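Long-range contact in xylan esterase 1 (Thermoanaerobacterium sp. 'JW/SL YS485', PDB 3FCY), which probably hydrolyses acetyl esters of xylan as a carbohydrate esterase of family CE7 with an alpha/beta-hydrolase fold: residues Thr41-Cys46 with Tyr237-Asp242. Residues are numbered along the deposited sequence; the frame is centred on the assembly and turned at random.
Sequences TGTNPC and YKRVWD
Asn44 reaches from an irregular loop to the first turn of helix 237-242, where its OD1 accepts a hydrogen bond from Lys238 N at 2.8 Å. The case illustrates how a side-chain carbonyl can satisfy an amide that helical geometry leaves without a backbone acceptor. The bond is somewhat bent (N-H...O 146°), and the donor stands 20° off the carbonyl plane. With CG anti to the backbone N (chi1 -157°), the amide extends across to the helix; OD1 also lies 3.4 Å from Tyr237 CB, near the plane of that ring at its edge. The other end of the amide is held too: ND2 donates to the carbonyl of Phe271 and weakly to Pro45 O, which fixes its flip. A leucine here would probably leave Lys238 N without this acceptor and Phe271 O without the ND2 donor, weakening the loop's hold on both helices. Asp236, just ahead of the helix, returns the grip by accepting from the backbone N of both Thr43 and Asn44. Thr43 lays its methyl CG2 against the aliphatic part of Lys238, 3.8 Å from CG, and 3.7 Å from Asp242 OD2. Beyond this methyl the lysine chain, bent at chi2 and chi4, runs one turn on along its own helix to a salt bridge, NZ to Asp242 OD1 at 2.8 Å, on the syn side of the carboxylate. Thr43 OG1 instead pairs with Tyr40 OH. The contact thus joins the connection between helices 34-37 and 50-62 to the short helix following strand 226-230, with helix 267-274 packing on Pro45, Tyr237 and Lys238, and helix 303-310 on Arg239 and Val240.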
loop_
_atom_site.group_PDB
_atom_site.type_symbol
_atom_site.label_atom_id
_atom_site.label_comp_id
_atom_site.label_asym_id
_atom_site.label_seq_id
_atom_site.Cartn_x
_atom_site.Cartn_y
_atom_site.Cartn_z
ATOM N N THR A 41 9.748 -10.626 -31.115
ATOM C CA THR A 41 9.198 -11.945 -31.414
ATOM C C THR A 41 9.278 -12.970 -30.280
ATOM O O THR A 41 9.002 -14.151 -30.489
ATOM C CB THR A 41 9.875 -12.553 -32.656
ATOM O OG1 THR A 41 11.292 -12.586 -32.454
ATOM C CG2 THR A 41 9.563 -11.714 -33.899
ATOM N N GLY A 42 9.662 -12.537 -29.085
ATOM C CA GLY A 42 9.719 -13.473 -27.975
ATOM C C GLY A 42 11.095 -13.797 -27.431
ATOM O O GLY A 42 12.114 -13.561 -28.088
ATOM N N THR A 43 11.116 -14.352 -26.222
ATOM C CA THR A 43 12.365 -14.712 -25.559
ATOM C C THR A 43 12.358 -16.147 -25.045
ATOM O O THR A 43 13.385 -16.823 -25.073
ATOM C CB THR A 43 12.649 -13.773 -24.359
ATOM O OG1 THR A 43 12.655 -12.410 -24.805
ATOM C CG2 THR A 43 14.001 -14.101 -23.729
ATOM N N ASN A 44 11.208 -16.615 -24.570
ATOM C CA ASN A 44 11.124 -17.972 -24.040
ATOM C C ASN A 44 11.482 -18.992 -25.116
ATOM O O ASN A 44 11.004 -18.908 -26.245
ATOM C CB ASN A 44 9.719 -18.267 -23.513
ATOM C CG ASN A 44 9.712 -19.387 -22.494
ATOM O OD1 ASN A 44 10.003 -19.166 -21.317
ATOM N ND2 ASN A 44 9.405 -20.599 -22.941
ATOM N N PRO A 45 12.333 -19.973 -24.777
ATOM C CA PRO A 45 12.732 -20.996 -25.747
ATOM C C PRO A 45 11.564 -21.855 -26.224
ATOM O O PRO A 45 10.474 -21.823 -25.649
ATOM C CB PRO A 45 13.765 -21.821 -24.980
ATOM C CG PRO A 45 14.337 -20.834 -24.001
ATOM C CD PRO A 45 13.104 -20.109 -23.529
ATOM N N CYS A 46 11.806 -22.613 -27.287
ATOM C CA CYS A 46 10.811 -23.512 -27.854
ATOM C C CYS A 46 11.483 -24.873 -27.986
ATOM O O CYS A 46 12.488 -25.007 -28.679
ATOM C CB CYS A 46 10.362 -23.021 -29.230
ATOM S SG CYS A 46 9.061 -24.032 -29.978
ATOM N N TYR A 237 6.992 -16.830 -21.263
ATOM C CA TYR A 237 7.316 -16.900 -19.836
ATOM C C TYR A 237 8.636 -16.243 -19.432
ATOM O O TYR A 237 8.655 -15.393 -18.546
ATOM C CB TYR A 237 7.299 -18.363 -19.379
ATOM C CG TYR A 237 5.956 -19.033 -19.590
ATOM C CD1 TYR A 237 4.828 -18.635 -18.866
ATOM C CD2 TYR A 237 5.806 -20.049 -20.533
ATOM C CE1 TYR A 237 3.585 -19.233 -19.082
ATOM C CE2 TYR A 237 4.572 -20.652 -20.755
ATOM C CZ TYR A 237 3.468 -20.241 -20.030
ATOM O OH TYR A 237 2.257 -20.841 -20.266
ATOM N N LYS A 238 9.731 -16.631 -20.081
ATOM C CA LYS A 238 11.053 -16.079 -19.775
ATOM C C LYS A 238 11.083 -14.548 -19.793
ATOM O O LYS A 238 11.742 -13.917 -18.957
ATOM C CB LYS A 238 12.084 -16.630 -20.766
ATOM C CG LYS A 238 13.526 -16.127 -20.580
ATOM C CD LYS A 238 14.211 -16.758 -19.376
ATOM C CE LYS A 238 15.738 -16.631 -19.454
ATOM N NZ LYS A 238 16.234 -15.222 -19.508
ATOM N N ARG A 239 10.374 -13.949 -20.746
ATOM C CA ARG A 239 10.325 -12.495 -20.856
ATOM C C ARG A 239 9.733 -11.882 -19.589
ATOM O O ARG A 239 10.257 -10.903 -19.058
ATOM C CB ARG A 239 9.486 -12.080 -22.069
ATOM C CG ARG A 239 9.280 -10.581 -22.207
ATOM C CD ARG A 239 10.595 -9.829 -22.371
ATOM N NE ARG A 239 10.359 -8.406 -22.594
ATOM C CZ ARG A 239 11.311 -7.479 -22.626
ATOM N NH1 ARG A 239 12.582 -7.819 -22.452
ATOM N NH2 ARG A 239 10.992 -6.205 -22.827
ATOM N N VAL A 240 8.636 -12.460 -19.115
ATOM C CA VAL A 240 7.983 -11.975 -17.900
ATOM C C VAL A 240 8.986 -11.971 -16.745
ATOM O O VAL A 240 9.080 -11.006 -15.986
ATOM C CB VAL A 240 6.790 -12.879 -17.507
ATOM C CG1 VAL A 240 6.153 -12.372 -16.214
ATOM C CG2 VAL A 240 5.765 -12.914 -18.630
ATOM N N TRP A 241 9.737 -13.061 -16.623
ATOM C CA TRP A 241 10.720 -13.190 -15.561
ATOM C C TRP A 241 11.842 -12.163 -15.721
ATOM O O TRP A 241 12.290 -11.572 -14.734
ATOM C CB TRP A 241 11.294 -14.614 -15.546
ATOM C CG TRP A 241 12.363 -14.811 -14.513
ATOM C CD1 TRP A 241 12.191 -15.024 -13.173
ATOM C CD2 TRP A 241 13.775 -14.726 -14.727
ATOM N NE1 TRP A 241 13.411 -15.071 -12.537
ATOM C CE2 TRP A 241 14.401 -14.890 -13.469
ATOM C CE3 TRP A 241 14.573 -14.521 -15.860
ATOM C CZ2 TRP A 241 15.791 -14.855 -13.313
ATOM C CZ3 TRP A 241 15.963 -14.485 -15.704
ATOM C CH2 TRP A 241 16.553 -14.652 -14.437
ATOM N N ASP A 242 12.284 -11.943 -16.962
ATOM C CA ASP A 242 13.350 -10.974 -17.239
ATOM C C ASP A 242 12.976 -9.555 -16.803
ATOM O O ASP A 242 13.829 -8.786 -16.357
ATOM C CB ASP A 242 13.695 -10.941 -18.736
ATOM C CG ASP A 242 14.363 -12.217 -19.224
ATOM O OD1 ASP A 242 14.949 -12.954 -18.400
ATOM O OD2 ASP A 242 14.318 -12.471 -20.446
#